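Local coordinates for protein SxtG (Microseira wollei, PDB 6U1R) that probably transfers an amidino group to an intermediate of saxitoxin biosynthesis, as an amidinotransferase related to glycine amidinotransferases, at residues A[277-282]-A[296-301]; A[256-261]-A[283-288]; A[302-307]-A[315-320]. All blocks are in the same frame, centred on the assembly; numbering follows the deposited sequence. Where two conformers were deposited one is given.

Contact 1: A[277-282]-A[296-301]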
loop_
_atom_site.group_PDB
_atom_site.type_symbol
_atom_site.label_atom_id
_atom_site.label_comp_id
_atom_site.label_asym_id
_atom_site.label_seq_id
_atom_site.Cartn_x
_atom_site.Cartn_y
_atom_site.Cartn_z
ATOM N N ILE A 277 -26.427 -18.969 0.434
ATOM C CA ILE A 277 -25.168 -18.828 1.157
ATOM C C ILE A 277 -24.937 -20.060 2.024
ATOM O O ILE A 277 -25.816 -20.474 2.787
ATOM C CB ILE A 277 -25.141 -17.520 1.974
ATOM C CG1 ILE A 277 -23.761 -17.275 2.594
ATOM C CG2 ILE A 277 -26.281 -17.464 3.010
ATOM C CD1 ILE A 277 -23.559 -15.815 2.994
ATOM N N LEU A 278 -23.753 -20.648 1.879
ATOM C CA LEU A 278 -23.334 -21.850 2.584
ATOM C C LEU A 278 -22.680 -21.477 3.911
ATOM O O LEU A 278 -21.763 -20.642 3.944
ATOM C CB LEU A 278 -22.352 -22.608 1.690
ATOM C CG LEU A 278 -21.719 -23.929 2.125
ATOM C CD1 LEU A 278 -22.768 -25.015 2.206
ATOM C CD2 LEU A 278 -20.626 -24.328 1.137
ATOM N N VAL A 279 -23.122 -22.118 5.004
ATOM C CA VAL A 279 -22.693 -21.740 6.344
ATOM C C VAL A 279 -22.180 -22.955 7.110
ATOM O O VAL A 279 -22.739 -24.054 7.017
ATOM C CB VAL A 279 -23.842 -21.056 7.114
ATOM C CG1 VAL A 279 -23.420 -20.756 8.509
ATOM C CG2 VAL A 279 -24.259 -19.799 6.383
ATOM N N ASN A 280 -21.111 -22.740 7.864
ATOM C CA ASN A 280 -20.472 -23.776 8.660
ATOM C C ASN A 280 -21.238 -23.951 9.966
ATOM O O ASN A 280 -21.335 -22.994 10.738
ATOM C CB ASN A 280 -19.020 -23.350 8.926
ATOM C CG ASN A 280 -18.234 -24.364 9.720
ATOM O OD1 ASN A 280 -18.733 -24.962 10.680
ATOM N ND2 ASN A 280 -16.966 -24.544 9.338
ATOM N N PRO A 281 -21.785 -25.139 10.262
ATOM C CA PRO A 281 -22.646 -25.259 11.451
ATOM C C PRO A 281 -21.898 -25.187 12.774
ATOM O O PRO A 281 -22.534 -24.940 13.807
ATOM C CB PRO A 281 -23.313 -26.630 11.264
ATOM C CG PRO A 281 -22.330 -27.425 10.530
ATOM C CD PRO A 281 -21.642 -26.426 9.567
ATOM N N GLU A 282 -20.593 -25.415 12.787
ATOM C CA GLU A 282 -19.812 -25.324 14.013
ATOM C C GLU A 282 -19.259 -23.925 14.255
ATOM O O GLU A 282 -19.111 -23.516 15.415
ATOM C CB GLU A 282 -18.667 -26.341 13.964
ATOM C CG GLU A 282 -19.131 -27.795 14.117
ATOM C CD GLU A 282 -19.640 -28.091 15.519
ATOM O OE1 GLU A 282 -18.982 -27.647 16.478
ATOM O OE2 GLU A 282 -20.691 -28.748 15.660
ATOM N N TRP A 296 -32.128 -14.278 2.342
ATOM C CA TRP A 296 -31.464 -15.365 1.642
ATOM C C TRP A 296 -31.758 -16.723 2.288
ATOM O O TRP A 296 -32.138 -16.826 3.463
ATOM C CB TRP A 296 -29.942 -15.128 1.615
ATOM C CG TRP A 296 -29.486 -14.171 0.560
ATOM C CD1 TRP A 296 -30.173 -13.109 0.050
ATOM C CD2 TRP A 296 -28.239 -14.220 -0.144
ATOM N NE1 TRP A 296 -29.418 -12.479 -0.931
ATOM C CE2 TRP A 296 -28.227 -13.147 -1.063
ATOM C CE3 TRP A 296 -27.132 -15.065 -0.084
ATOM C CZ2 TRP A 296 -27.140 -12.899 -1.904
ATOM C CZ3 TRP A 296 -26.053 -14.816 -0.925
ATOM C CH2 TRP A 296 -26.069 -13.745 -1.825
ATOM N N ASP A 297 -31.563 -17.772 1.494
ATOM C CA ASP A 297 -31.584 -19.144 1.995
ATOM C C ASP A 297 -30.232 -19.480 2.616
ATOM O O ASP A 297 -29.194 -19.411 1.943
ATOM C CB ASP A 297 -31.895 -20.139 0.880
ATOM C CG ASP A 297 -33.343 -20.051 0.388
ATOM O OD1 ASP A 297 -34.216 -19.620 1.170
ATOM O OD2 ASP A 297 -33.606 -20.420 -0.776
ATOM N N ILE A 298 -30.255 -19.874 3.881
ATOM C CA ILE A 298 -29.060 -20.300 4.593
ATOM C C ILE A 298 -28.923 -21.804 4.394
ATOM O O ILE A 298 -29.766 -22.592 4.841
ATOM C CB ILE A 298 -29.132 -19.910 6.071
ATOM C CG1 ILE A 298 -29.088 -18.373 6.173
ATOM C CG2 ILE A 298 -28.007 -20.562 6.860
ATOM C CD1 ILE A 298 -29.249 -17.851 7.564
ATOM N N LEU A 299 -27.882 -22.195 3.668
ATOM C CA LEU A 299 -27.590 -23.591 3.371
ATOM C C LEU A 299 -26.568 -24.079 4.393
ATOM O O LEU A 299 -25.394 -23.700 4.327
ATOM C CB LEU A 299 -27.059 -23.738 1.945
ATOM C CG LEU A 299 -27.883 -23.059 0.844
ATOM C CD1 LEU A 299 -27.209 -23.290 -0.497
ATOM C CD2 LEU A 299 -29.303 -23.571 0.820
ATOM N N VAL A 300 -27.005 -24.914 5.344
ATOM C CA VAL A 300 -26.112 -25.364 6.412
ATOM C C VAL A 300 -25.288 -26.546 5.906
ATOM O O VAL A 300 -25.835 -27.571 5.478
ATOM C CB VAL A 300 -26.898 -25.734 7.682
ATOM C CG1 VAL A 300 -25.939 -26.175 8.810
ATOM C CG2 VAL A 300 -27.765 -24.569 8.161
ATOM N N ALA A 301 -23.963 -26.404 5.950
ATOM C CA ALA A 301 -23.088 -27.425 5.411
ATOM C C ALA A 301 -23.290 -28.747 6.148
ATOM O O ALA A 301 -23.472 -28.756 7.372
ATOM C CB ALA A 301 -21.620 -27.003 5.534
#
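Strand 277-279 runs parallel to strand 297-300, pairing Ile277 with Ile298, Leu278 with Leu299 and Val279 with Val300; the two short axes approach to 4.7 Å while their directions differ by 39°. Ile277 gives its N-H to Asp297 O and accepts from Leu299 N at 2.8 Å from Ile277 O. Val279 repeats the scheme two residues on, donating to Leu299 O and accepting from Ala301 N. Leu299 O also lies 3.3 Å from Leu278 CA in a CA-H...O contact, so two donors from neighbouring residues converge on this one carbonyl.

The two faces of the pair carry different neighbours. On the face of Ile277, Val279, Ile298 and Val300, Val279 CG2 meets Ile298 CG2 at 3.9 Å, branch against branch. Ile277 has CG1 anti to the backbone N (chi1 -173°), which puts CG2 between the N and the carbonyl carbon, near Asp297 O. Its CB reaches the edge of the Trp296 ring close to the ring plane, 3.8 Å from Trp296 CE3, the two side chains crossing at about a right angle. On the face of Leu278 and Leu299, Leu278 CD1 reaches across to Ala301 CB, 4.0 Å away, just past the end of strand 297-300. Beyond the paired residues, Pro281 CB packs on Val300 CG1 at 3.6 Å, and Asn280 OD1 accepts from Glu282 N, an Asx turn just after the strand.

Trp296 is fixed from the C-terminus, its NE1 bonded to Tyr382 O and its ring stacked with that of Phe383. Strand 269-273 flanks strand 276-279 antiparallel on its other side, completing a three-stranded mixed sheet, and Met340 of helix 338-346 packs against both Leu278 and Ala301.

Contact 2: A[256-261]-A[283-288]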
loop_
_atom_site.group_PDB
_atom_site.type_symbol
_atom_site.label_atom_id
_atom_site.label_comp_id
_atom_site.label_asym_id
_atom_site.label_seq_id
_atom_site.Cartn_x
_atom_site.Cartn_y
_atom_site.Cartn_z
ATOM N N GLU A 256 -19.624 -12.833 13.519
ATOM C CA GLU A 256 -18.885 -13.393 14.649
ATOM C C GLU A 256 -18.613 -14.871 14.390
ATOM O O GLU A 256 -19.553 -15.645 14.208
ATOM C CB GLU A 256 -19.681 -13.224 15.943
ATOM C CG GLU A 256 -20.107 -11.778 16.224
ATOM C CD GLU A 256 -18.938 -10.865 16.547
ATOM O OE1 GLU A 256 -17.986 -11.333 17.208
ATOM O OE2 GLU A 256 -18.969 -9.676 16.138
ATOM N N SER A 257 -17.334 -15.256 14.340
ATOM C CA SER A 257 -16.970 -16.667 14.245
ATOM C C SER A 257 -16.836 -17.265 15.640
ATOM O O SER A 257 -16.318 -16.622 16.555
ATOM C CB SER A 257 -15.653 -16.862 13.496
ATOM O OG SER A 257 -15.311 -18.243 13.434
ATOM N N GLN A 258 -17.302 -18.497 15.786
ATOM C CA GLN A 258 -17.072 -19.300 16.978
ATOM C C GLN A 258 -15.803 -20.147 16.885
ATOM O O GLN A 258 -15.529 -20.923 17.806
ATOM C CB GLN A 258 -18.284 -20.207 17.222
ATOM C CG GLN A 258 -19.571 -19.428 17.527
ATOM C CD GLN A 258 -20.822 -20.306 17.499
ATOM O OE1 GLN A 258 -20.892 -21.309 16.780
ATOM N NE2 GLN A 258 -21.820 -19.921 18.279
ATOM N N CYS A 259 -15.035 -20.038 15.796
ATOM C CA CYS A 259 -13.804 -20.818 15.652
ATOM C C CYS A 259 -12.681 -20.128 16.414
ATOM O O CYS A 259 -12.306 -19.013 16.048
ATOM C CB CYS A 259 -13.400 -20.942 14.186
ATOM S SG CYS A 259 -11.806 -21.808 13.956
ATOM N N PRO A 260 -12.120 -20.739 17.464
ATOM C CA PRO A 260 -11.048 -20.057 18.209
ATOM C C PRO A 260 -9.774 -19.859 17.408
ATOM O O PRO A 260 -8.959 -18.998 17.781
ATOM C CB PRO A 260 -10.794 -20.996 19.409
ATOM C CG PRO A 260 -12.019 -21.855 19.498
ATOM C CD PRO A 260 -12.495 -22.017 18.089
ATOM N N GLU A 261 -9.581 -20.651 16.354
ATOM C CA GLU A 261 -8.425 -20.635 15.464
ATOM C C GLU A 261 -8.640 -19.749 14.225
ATOM O O GLU A 261 -7.902 -19.896 13.242
ATOM C CB GLU A 261 -8.114 -22.067 15.007
ATOM C CG GLU A 261 -7.761 -23.043 16.143
ATOM C CD GLU A 261 -8.967 -23.677 16.812
ATOM O OE1 GLU A 261 -9.963 -23.951 16.113
ATOM O OE2 GLU A 261 -8.907 -23.934 18.032
ATOM N N PHE A 283 -18.938 -23.181 13.197
ATOM C CA PHE A 283 -18.353 -21.854 13.361
ATOM C C PHE A 283 -19.377 -20.718 13.389
ATOM O O PHE A 283 -19.021 -19.601 13.792
ATOM C CB PHE A 283 -17.355 -21.556 12.236
ATOM C CG PHE A 283 -16.159 -22.503 12.165
ATOM C CD1 PHE A 283 -15.903 -23.444 13.157
ATOM C CD2 PHE A 283 -15.291 -22.425 11.089
ATOM C CE1 PHE A 283 -14.813 -24.298 13.060
ATOM C CE2 PHE A 283 -14.203 -23.266 10.982
ATOM C CZ PHE A 283 -13.956 -24.201 11.971
ATOM N N VAL A 284 -20.621 -20.955 12.968
ATOM C CA VAL A 284 -21.624 -19.896 12.845
ATOM C C VAL A 284 -22.843 -20.256 13.681
ATOM O O VAL A 284 -23.388 -21.356 13.548
ATOM C CB VAL A 284 -22.024 -19.681 11.370
ATOM C CG1 VAL A 284 -23.228 -18.777 11.260
ATOM C CG2 VAL A 284 -20.854 -19.103 10.584
ATOM N N ASP A 285 -23.278 -19.324 14.537
ATOM C CA ASP A 285 -24.614 -19.369 15.128
ATOM C C ASP A 285 -25.555 -18.634 14.176
ATOM O O ASP A 285 -25.503 -17.404 14.075
ATOM C CB ASP A 285 -24.619 -18.729 16.517
ATOM C CG ASP A 285 -25.994 -18.781 17.195
ATOM O OD1 ASP A 285 -26.997 -19.070 16.516
ATOM O OD2 ASP A 285 -26.068 -18.522 18.419
ATOM N N VAL A 286 -26.406 -19.382 13.468
ATOM C CA VAL A 286 -27.233 -18.773 12.427
ATOM C C VAL A 286 -28.172 -17.731 13.000
ATOM O O VAL A 286 -28.623 -16.837 12.272
ATOM C CB VAL A 286 -28.041 -19.839 11.663
ATOM C CG1 VAL A 286 -27.109 -20.818 10.970
ATOM C CG2 VAL A 286 -28.983 -20.575 12.612
ATOM N N ASN A 287 -28.479 -17.817 14.296
ATOM C CA ASN A 287 -29.415 -16.881 14.906
ATOM C C ASN A 287 -28.775 -15.547 15.250
ATOM O O ASN A 287 -29.498 -14.598 15.568
ATOM C CB ASN A 287 -30.029 -17.506 16.162
ATOM C CG ASN A 287 -30.880 -18.718 15.849
ATOM O OD1 ASN A 287 -30.695 -19.792 16.431
ATOM N ND2 ASN A 287 -31.815 -18.556 14.921
ATOM N N LYS A 288 -27.447 -15.442 15.181
ATOM C CA LYS A 288 -26.755 -14.189 15.438
ATOM C C LYS A 288 -26.155 -13.591 14.168
ATOM O O LYS A 288 -25.388 -12.623 14.247
ATOM C CB LYS A 288 -25.677 -14.409 16.504
ATOM C CG LYS A 288 -26.257 -15.007 17.796
ATOM C CD LYS A 288 -25.271 -14.944 18.960
ATOM C CE LYS A 288 -25.922 -15.393 20.271
ATOM N NZ LYS A 288 -24.914 -15.549 21.362
HETATM O O HOH W 1 -22.407 -13.242 12.982
HETATM O O HOH W 2 -21.563 -16.978 15.371
#
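Cys259 lies over the face of the Phe283 ring, its CB almost exactly above the middle: the CB atom is 3.6 Å from the centroid of the Phe283 ring and only 8° off the ring normal. From there CB is nearly equidistant from all six ring carbons, a clear CH-pi contact. The sulfur is carried on over the same ring. With SG anti to the backbone N (chi1 176°), Cys259 SG stands 3.8 Å from Phe283 CZ, adding a sulfur-aromatic contact toward the far end of the ring.

The contact joins the loop after strand 251-255 to the loop after strand 276-279, with Phe283 near His264, a predicted active-site residue. A straight backbone bond ties the two loops together next to the stack: Gln258 N donates to Phe283 O over 2.9 Å at 173°, approaching somewhat tilted from the carbonyl plane. Gln258 CB settles against the same carbonyl, 3.6 Å from Phe283 O. Ser257 OG accepts from Cys259 N in an ST turn that leads the backbone into Cys259.

Farther on, water replaces direct contact. One molecule donates to Glu256 O at 2.7 Å and accepts from Asp285 N at 3.0 Å; another joins Glu256 N to Lys288 O. Asp285 OD1 meanwhile takes the N-H of Asn287 from above the carboxylate plane, closing an Asx turn that shapes the second loop.

The chemistry therefore divides in two: an apolar end, where a thiol and a phenyl ring meet through polarisable and dispersive forces and the edge-to-face Trp318 adds a second aromatic neighbour, and a hydrated end, where waters bridge the backbone of Glu256 to that of Asp285 and Lys288.

Contact 3: A[302-307]-A[315-320]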
loop_
_atom_site.group_PDB
_atom_site.type_symbol
_atom_site.label_atom_id
_atom_site.label_comp_id
_atom_site.label_asym_id
_atom_site.label_seq_id
_atom_site.Cartn_x
_atom_site.Cartn_y
_atom_site.Cartn_z
ATOM N N PRO A 302 -23.240 -29.875 5.443
ATOM C CA PRO A 302 -23.218 -31.171 6.125
ATOM C C PRO A 302 -21.889 -31.391 6.819
ATOM O O PRO A 302 -20.884 -30.750 6.509
ATOM C CB PRO A 302 -23.431 -32.169 4.978
ATOM C CG PRO A 302 -22.763 -31.508 3.814
ATOM C CD PRO A 302 -23.058 -30.027 3.987
ATOM N N TYR A 303 -21.905 -32.303 7.805
ATOM C CA TYR A 303 -20.687 -32.730 8.490
ATOM C C TYR A 303 -19.905 -33.711 7.615
ATOM O O TYR A 303 -20.505 -34.628 7.034
ATOM C CB TYR A 303 -21.044 -33.356 9.842
ATOM C CG TYR A 303 -21.494 -32.326 10.857
ATOM C CD1 TYR A 303 -22.789 -31.822 10.849
ATOM C CD2 TYR A 303 -20.616 -31.837 11.805
ATOM C CE1 TYR A 303 -23.188 -30.861 11.771
ATOM C CE2 TYR A 303 -21.014 -30.890 12.729
ATOM C CZ TYR A 303 -22.288 -30.409 12.706
ATOM O OH TYR A 303 -22.653 -29.460 13.630
ATOM N N PRO A 304 -18.586 -33.545 7.485
ATOM C CA PRO A 304 -17.831 -34.359 6.522
ATOM C C PRO A 304 -17.619 -35.801 6.948
ATOM O O PRO A 304 -17.451 -36.664 6.074
ATOM C CB PRO A 304 -16.489 -33.615 6.419
ATOM C CG PRO A 304 -16.363 -32.948 7.755
ATOM C CD PRO A 304 -17.733 -32.506 8.101
ATOM N N ASN A 305 -17.609 -36.093 8.249
ATOM C CA ASN A 305 -17.277 -37.433 8.726
ATOM C C ASN A 305 -15.979 -37.911 8.079
ATOM O O ASN A 305 -15.861 -39.058 7.636
ATOM C CB ASN A 305 -18.409 -38.436 8.444
ATOM C CG ASN A 305 -19.682 -38.136 9.216
ATOM O OD1 ASN A 305 -20.797 -38.277 8.693
ATOM N ND2 ASN A 305 -19.531 -37.727 10.457
ATOM N N HIS A 306 -14.998 -37.014 8.026
ATOM C CA HIS A 306 -13.756 -37.249 7.303
ATOM C C HIS A 306 -12.736 -36.206 7.726
ATOM O O HIS A 306 -13.014 -35.007 7.635
ATOM C CB HIS A 306 -13.972 -37.178 5.789
ATOM C CG HIS A 306 -12.698 -37.201 4.998
ATOM N ND1 HIS A 306 -11.836 -38.276 5.006
ATOM C CD2 HIS A 306 -12.130 -36.268 4.193
ATOM C CE1 HIS A 306 -10.804 -38.016 4.220
ATOM N NE2 HIS A 306 -10.952 -36.800 3.723
ATOM N N ILE A 307 -11.582 -36.654 8.210
ATOM C CA ILE A 307 -10.454 -35.800 8.558
ATOM C C ILE A 307 -9.363 -36.044 7.516
ATOM O O ILE A 307 -8.830 -37.161 7.434
ATOM C CB ILE A 307 -9.922 -36.083 9.971
ATOM C CG1 ILE A 307 -11.051 -36.049 11.008
ATOM C CG2 ILE A 307 -8.830 -35.064 10.323
ATOM C CD1 ILE A 307 -11.710 -34.693 11.173
ATOM N N VAL A 315 -4.602 -29.291 8.683
ATOM C CA VAL A 315 -5.940 -29.402 8.107
ATOM C C VAL A 315 -6.997 -28.970 9.113
ATOM O O VAL A 315 -6.857 -29.172 10.323
ATOM C CB VAL A 315 -6.197 -30.856 7.655
ATOM C CG1 VAL A 315 -5.301 -31.237 6.487
ATOM C CG2 VAL A 315 -5.991 -31.834 8.840
ATOM N N SER A 316 -8.069 -28.369 8.602
ATOM C CA SER A 316 -9.353 -28.314 9.286
ATOM C C SER A 316 -10.304 -29.242 8.550
ATOM O O SER A 316 -10.234 -29.375 7.322
ATOM C CB SER A 316 -9.935 -26.893 9.327
ATOM O OG SER A 316 -11.345 -26.901 9.582
ATOM N N GLU A 317 -11.166 -29.913 9.296
ATOM C CA GLU A 317 -12.103 -30.798 8.633
ATOM C C GLU A 317 -13.123 -30.022 7.816
ATOM O O GLU A 317 -13.823 -30.616 6.994
ATOM C CB GLU A 317 -12.778 -31.705 9.664
ATOM C CG GLU A 317 -13.977 -31.132 10.361
ATOM C CD GLU A 317 -14.258 -31.839 11.673
ATOM O OE1 GLU A 317 -13.622 -31.473 12.683
ATOM O OE2 GLU A 317 -15.101 -32.766 11.686
ATOM N N TRP A 318 -13.205 -28.706 7.987
ATOM C CA TRP A 318 -14.188 -27.915 7.262
ATOM C C TRP A 318 -13.655 -27.411 5.932
ATOM O O TRP A 318 -14.275 -26.541 5.316
ATOM C CB TRP A 318 -14.690 -26.764 8.139
ATOM C CG TRP A 318 -15.477 -27.336 9.284
ATOM C CD1 TRP A 318 -15.086 -27.425 10.587
ATOM C CD2 TRP A 318 -16.764 -27.978 9.206
ATOM N NE1 TRP A 318 -16.053 -28.051 11.327
ATOM C CE2 TRP A 318 -17.088 -28.411 10.502
ATOM C CE3 TRP A 318 -17.673 -28.223 8.164
ATOM C CZ2 TRP A 318 -18.284 -29.060 10.793
ATOM C CZ3 TRP A 318 -18.871 -28.873 8.458
ATOM C CH2 TRP A 318 -19.153 -29.293 9.764
ATOM N N ALA A 319 -12.540 -27.971 5.459
ATOM C CA ALA A 319 -11.994 -27.569 4.169
ATOM C C ALA A 319 -12.980 -27.761 3.019
ATOM O O ALA A 319 -12.797 -27.147 1.957
ATOM C CB ALA A 319 -10.712 -28.352 3.873
ATOM N N GLY A 320 -14.009 -28.597 3.193
ATOM C CA GLY A 320 -14.950 -28.870 2.120
ATOM C C GLY A 320 -15.763 -27.669 1.685
ATOM O O GLY A 320 -16.282 -27.664 0.558
HETATM O O HOH W 3 -12.933 -32.918 5.767
HETATM O O HOH W 4 -15.063 -35.211 10.409
#
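Trp318 turns the edge of its six-membered ring toward the face of Tyr303 in an offset edge-to-face pair, the planes inclined at 66° and the centroids of the two six-membered rings 5.3 Å apart. Trp318 CH2 comes nearest, 3.6 Å from Tyr303 CD2, with CZ2 beside it; it lies over the phenol face, displaced toward CD2 and CE2. Another edge atom, Trp318 CZ3, points at a carbonyl, with Pro302 O 3.4 Å from it near the indole plane.

Two further groups lie over the indole face, one of them near its rim. Pro304 CD sits 4.1 Å from the centroid of the six-membered ring of Trp318, 24° off the ring normal, a CH-pi contact in which the proline and the indole cross at about a right angle. Glu317 CG, from the same segment as the indole and next to it in the chain, is the one displaced toward the rim. That methylene is placed by an uncommon torsion, which leaves CG in the crowded position between the backbone N and the carbonyl carbon (chi1 85°). Pro304 and Ile307 line the same glutamate, Ile307 CD1 coming to 3.5 Å from Glu317 CB.

Water completes the join. One molecule donates to both His306 O and Glu317 O, lying 2.8 Å from each, and a second accepts from His306 N while donating to Glu317 OE2 at 2.8 Å. Within 315-320 an ST turn from Ser316 OG to Trp318 N holds the backbone that carries the indole.

This is an example of two loop segments meeting without a direct polar bond between them. CH-pi and aromatic edge contacts set the indole, and the carboxylate of Glu317, though lined by apolar carbons, makes its polar link to 302-307 through the water held by His306 N.

Contacts 1 and 2 interleave along the chain, whereas contact 3 follows both. The segment 279-284 joins all three. Val279 CG1 meets Val284 CB at 3.4 Å, tying the sheet of contact 1 to the loop of contact 2, whose centre is about 12 Å away. Pro281 CG packs on Tyr303 CZ at 3.7 Å, linking contacts 1 and 3, and Phe283 CZ touches Trp318 CD1 at 3.7 Å, linking contacts 2 and 3. Phe283 and Trp318 lie in the neighbourhood of the predicted active site, not in contact with it: the Phe283 side chain is about 9 Å from that of His264 and about 12 Å from that of Cys368, and the Trp318 side chain about 11 Å from each.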